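Local structure of precorrin-3 methylase (Rhodobacter capsulatus, 3NUT) at residues Gly90-Ala95 and Phe137-Leu142. The protein is probably a methyltransferase that uses S-adenosyl-L-methionine in the biosynthesis of adenosylcobalamin (vitamin B12). Residues are numbered along the deposited sequence; the frame is centred on the assembly and turned at random.
Sequences GVFAMA and FCAINL. With SAH (S-adenosyl-L-homocysteine), chain E.
One face of the Phe92 ring lies against Asn141 CB in a CH-pi contact, the carbon standing 3.6 Å from the ring centroid and almost on the normal. Ala139 O sits at the ring edge near its plane, 4.0 Å from Phe92 CZ, and Tyr169 adds an edge-to-face aromatic contact. With CG anti to its own carbonyl carbon (chi1 -51°), the Phe92 side chain reaches across to strand 137-141, where its CE2 comes within 4.4 Å of Ala139 CB. Asn141 runs past the ring the opposite way, its amide plane turned 35° from it. Asn170 gives a hydrogen bond from ND2 to Asn141 OD1 and accepts one from S-adenosyl-L-homocysteine at OD1, so Asn141 is a second-shell residue that probably positions it. Were Phe92 replaced by an alanine, Asn141 CB would probably lose its aromatic cover and a gap is likely to open between loop and strand. On the loop itself, Val91 O accepts a 2.8 Å hydrogen bond from atom N, the amino nitrogen, of the ligand. The arrangement belongs to the cofactor cleft of the tetrapyrrole methylase fold, where the loop before helix 94-104 meets strand 137-141, within this chain the edge of the mixed five-stranded sheet, which continues into the second subunit.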
ATOM      1  N   GLY A  90      -1.195   9.318  -2.141  1.00 29.18           N
ATOM      2  CA  GLY A  90      -2.375   9.212  -1.297  1.00 29.77           C
ATOM      3  C   GLY A  90      -2.030   8.709   0.096  1.00 30.67           C
ATOM      4  O   GLY A  90      -2.923   8.404   0.910  1.00 31.29           O
ATOM      5  N   VAL A  91      -0.734   8.623   0.380  1.00 30.27           N
ATOM      6  CA  VAL A  91      -0.274   8.070   1.646  1.00 29.72           C
ATOM      7  C   VAL A  91       0.516   9.139   2.420  1.00 29.75           C
ATOM      8  O   VAL A  91       1.722   9.356   2.178  1.00 29.82           O
ATOM      9  CB  VAL A  91       0.522   6.743   1.432  1.00 29.57           C
ATOM     10  CG1 VAL A  91       1.001   6.170   2.776  1.00 29.05           C
ATOM     11  CG2 VAL A  91      -0.334   5.707   0.710  1.00 26.96           C
ATOM     12  N   PHE A  92      -0.175   9.824   3.333  1.00 29.13           N
ATOM     13  CA  PHE A  92       0.440  10.916   4.127  1.00 28.98           C
ATOM     14  C   PHE A  92       1.256  11.834   3.226  1.00 28.17           C
ATOM     15  O   PHE A  92       2.459  12.001   3.436  1.00 28.44           O
ATOM     16  CB  PHE A  92       1.313  10.342   5.258  1.00 28.58           C
ATOM     17  CG  PHE A  92       0.595   9.321   6.084  1.00 30.05           C
ATOM     18  CD1 PHE A  92      -0.648   9.633   6.676  1.00 30.10           C
ATOM     19  CD2 PHE A  92       1.133   8.048   6.264  1.00 30.25           C
ATOM     20  CE1 PHE A  92      -1.340   8.687   7.418  1.00 30.13           C
ATOM     21  CE2 PHE A  92       0.453   7.091   7.015  1.00 30.19           C
ATOM     22  CZ  PHE A  92      -0.793   7.405   7.586  1.00 30.00           C
ATOM     23  N   ALA A  93       0.596  12.397   2.206  1.00 27.22           N
ATOM     24  CA  ALA A  93       1.289  13.088   1.112  1.00 25.70           C
ATOM     25  C   ALA A  93       0.393  14.098   0.427  1.00 25.66           C
ATOM     26  O   ALA A  93      -0.592  14.538   1.006  1.00 26.10           O
ATOM     27  CB  ALA A  93       1.895  12.066   0.106  1.00 24.75           C
ATOM     28  N   MET A  94       0.733  14.474  -0.802  1.00 25.95           N
ATOM     29  CA  MET A  94       0.194  15.684  -1.410  1.00 26.29           C
ATOM     30  C   MET A  94      -1.226  15.582  -2.036  1.00 25.99           C
ATOM     31  O   MET A  94      -1.879  16.612  -2.266  1.00 26.13           O
ATOM     32  CB  MET A  94       1.204  16.245  -2.425  1.00 26.65           C
ATOM     33  CG  MET A  94       2.307  17.117  -1.817  1.00 27.11           C
ATOM     34  SD  MET A  94       1.674  18.610  -0.991  1.00 34.49           S
ATOM     35  CE  MET A  94       0.861  19.457  -2.333  1.00 27.89           C
ATOM     36  N   ALA A  95      -1.697  14.373  -2.318  1.00 25.78           N
ATOM     37  CA  ALA A  95      -3.013  14.223  -2.932  1.00 26.92           C
ATOM     38  C   ALA A  95      -4.121  14.802  -2.039  1.00 27.69           C
ATOM     39  O   ALA A  95      -4.963  15.577  -2.523  1.00 27.95           O
ATOM     40  CB  ALA A  95      -3.298  12.784  -3.325  1.00 25.90           C
ATOM     41  N   PHE A 137      -3.454  -5.401   8.215  1.00 37.22           N
ATOM     42  CA  PHE A 137      -2.465  -4.455   8.709  1.00 36.71           C
ATOM     43  C   PHE A 137      -2.988  -3.029   8.633  1.00 36.48           C
ATOM     44  O   PHE A 137      -3.999  -2.752   7.975  1.00 36.04           O
ATOM     45  CB  PHE A 137      -1.142  -4.612   7.928  1.00 36.37           C
ATOM     46  CG  PHE A 137      -1.222  -4.157   6.486  1.00 35.83           C
ATOM     47  CD1 PHE A 137      -0.983  -2.828   6.148  1.00 34.70           C
ATOM     48  CD2 PHE A 137      -1.541  -5.058   5.478  1.00 35.39           C
ATOM     49  CE1 PHE A 137      -1.057  -2.400   4.815  1.00 37.45           C
ATOM     50  CE2 PHE A 137      -1.634  -4.632   4.137  1.00 35.49           C
ATOM     51  CZ  PHE A 137      -1.376  -3.302   3.810  1.00 35.16           C
ATOM     52  N   CYS A 138      -2.298  -2.118   9.300  1.00 36.92           N
ATOM     53  CA  CYS A 138      -2.670  -0.711   9.205  1.00 37.50           C
ATOM     54  C   CYS A 138      -1.454   0.187   9.052  1.00 37.44           C
ATOM     55  O   CYS A 138      -0.334  -0.197   9.405  1.00 37.82           O
ATOM     56  CB  CYS A 138      -3.481  -0.302  10.425  1.00 38.18           C
ATOM     57  SG  CYS A 138      -2.543  -0.402  11.942  1.00 40.81           S
ATOM     58  N   ALA A 139      -1.672   1.384   8.521  1.00 37.10           N
ATOM     59  CA  ALA A 139      -0.608   2.356   8.344  1.00 37.27           C
ATOM     60  C   ALA A 139      -0.865   3.531   9.260  1.00 37.33           C
ATOM     61  O   ALA A 139      -1.988   4.036   9.344  1.00 37.28           O
ATOM     62  CB  ALA A 139      -0.536   2.816   6.887  1.00 37.58           C
ATOM     63  N   ILE A 140       0.173   3.969   9.950  1.00 38.02           N
ATOM     64  CA  ILE A 140      -0.004   4.979  10.985  1.00 39.22           C
ATOM     65  C   ILE A 140       1.105   6.021  10.923  1.00 40.10           C
ATOM     66  O   ILE A 140       2.302   5.690  10.934  1.00 40.14           O
ATOM     67  CB  ILE A 140      -0.082   4.343  12.417  1.00 39.04           C
ATOM     68  CG1 ILE A 140      -1.326   3.444  12.562  1.00 39.16           C
ATOM     69  CG2 ILE A 140      -0.117   5.428  13.487  1.00 38.82           C
ATOM     70  CD1 ILE A 140      -1.361   2.569  13.860  1.00 39.30           C
ATOM     71  N   ASN A 141       0.707   7.279  10.860  1.00 41.28           N
ATOM     72  CA  ASN A 141       1.662   8.369  10.836  1.00 43.65           C
ATOM     73  C   ASN A 141       1.977   8.800  12.278  1.00 44.77           C
ATOM     74  O   ASN A 141       1.072   9.188  13.024  1.00 44.99           O
ATOM     75  CB  ASN A 141       1.047   9.515  10.033  1.00 43.81           C
ATOM     76  CG  ASN A 141       1.947  10.715   9.917  1.00 46.30           C
ATOM     77  OD1 ASN A 141       3.173  10.628  10.047  1.00 48.60           O
ATOM     78  ND2 ASN A 141       1.334  11.863   9.641  1.00 48.66           N
ATOM     79  N   LEU A 142       3.248   8.728  12.661  1.00 46.34           N
ATOM     80  CA  LEU A 142       3.683   9.059  14.039  1.00 48.24           C
ATOM     81  C   LEU A 142       4.252  10.469  14.212  1.00 50.27           C
ATOM     82  O   LEU A 142       4.695  10.817  15.308  1.00 50.66           O
ATOM     83  CB  LEU A 142       4.728   8.061  14.553  1.00 47.11           C
ATOM     84  CG  LEU A 142       4.485   6.553  14.547  1.00 46.22           C
ATOM     85  CD1 LEU A 142       5.534   5.906  15.406  1.00 45.30           C
ATOM     86  CD2 LEU A 142       3.106   6.157  15.037  1.00 45.19           C
TER
HETATM   87  N   SAH E1501       3.868   9.150   0.446  1.00 37.11           N
HETATM   88  CA  SAH E1501       4.960   8.462   1.201  1.00 37.66           C
HETATM   89  CB  SAH E1501       4.839   8.733   2.709  1.00 38.01           C
HETATM   90  CG  SAH E1501       5.284  10.153   3.059  1.00 41.03           C
HETATM   91  SD  SAH E1501       5.720  10.354   4.771  1.00 46.62           S
HETATM   92  C   SAH E1501       4.780   7.016   0.917  1.00 37.20           C
HETATM   93  O   SAH E1501       3.724   6.736   0.365  1.00 37.07           O
HETATM   94  OXT SAH E1501       5.601   6.119   1.195  1.00 36.04           O
HETATM   95  C5' SAH E1501       7.477  10.078   4.744  1.00 45.29           C
HETATM   96  C4' SAH E1501       7.867   8.876   5.628  1.00 44.43           C
HETATM   97  O4' SAH E1501       7.717   7.667   4.872  1.00 43.89           O
HETATM   98  C3' SAH E1501       9.312   8.842   6.149  1.00 43.67           C
HETATM   99  O3' SAH E1501       9.492   9.461   7.431  1.00 46.00           O
HETATM  100  C2' SAH E1501       9.593   7.361   6.286  1.00 42.87           C
HETATM  101  O2' SAH E1501       9.024   6.815   7.495  1.00 41.92           O
HETATM  102  C1' SAH E1501       8.809   6.772   5.130  1.00 41.15           C
HETATM  103  N9  SAH E1501       9.659   6.585   3.930  1.00 38.13           N
HETATM  104  C8  SAH E1501       9.571   7.245   2.758  1.00 37.86           C
HETATM  105  N7  SAH E1501      10.515   6.780   1.883  1.00 38.37           N
HETATM  106  C5  SAH E1501      11.226   5.800   2.496  1.00 35.89           C
HETATM  107  C6  SAH E1501      12.354   4.879   2.159  1.00 38.11           C
HETATM  108  N6  SAH E1501      12.965   4.896   0.947  1.00 38.31           N
HETATM  109  N1  SAH E1501      12.785   4.008   3.107  1.00 36.38           N
HETATM  110  C2  SAH E1501      12.208   3.963   4.327  1.00 36.43           C
HETATM  111  N3  SAH E1501      11.184   4.769   4.692  1.00 36.76           N
HETATM  112  C4  SAH E1501      10.658   5.690   3.844  1.00 36.77           C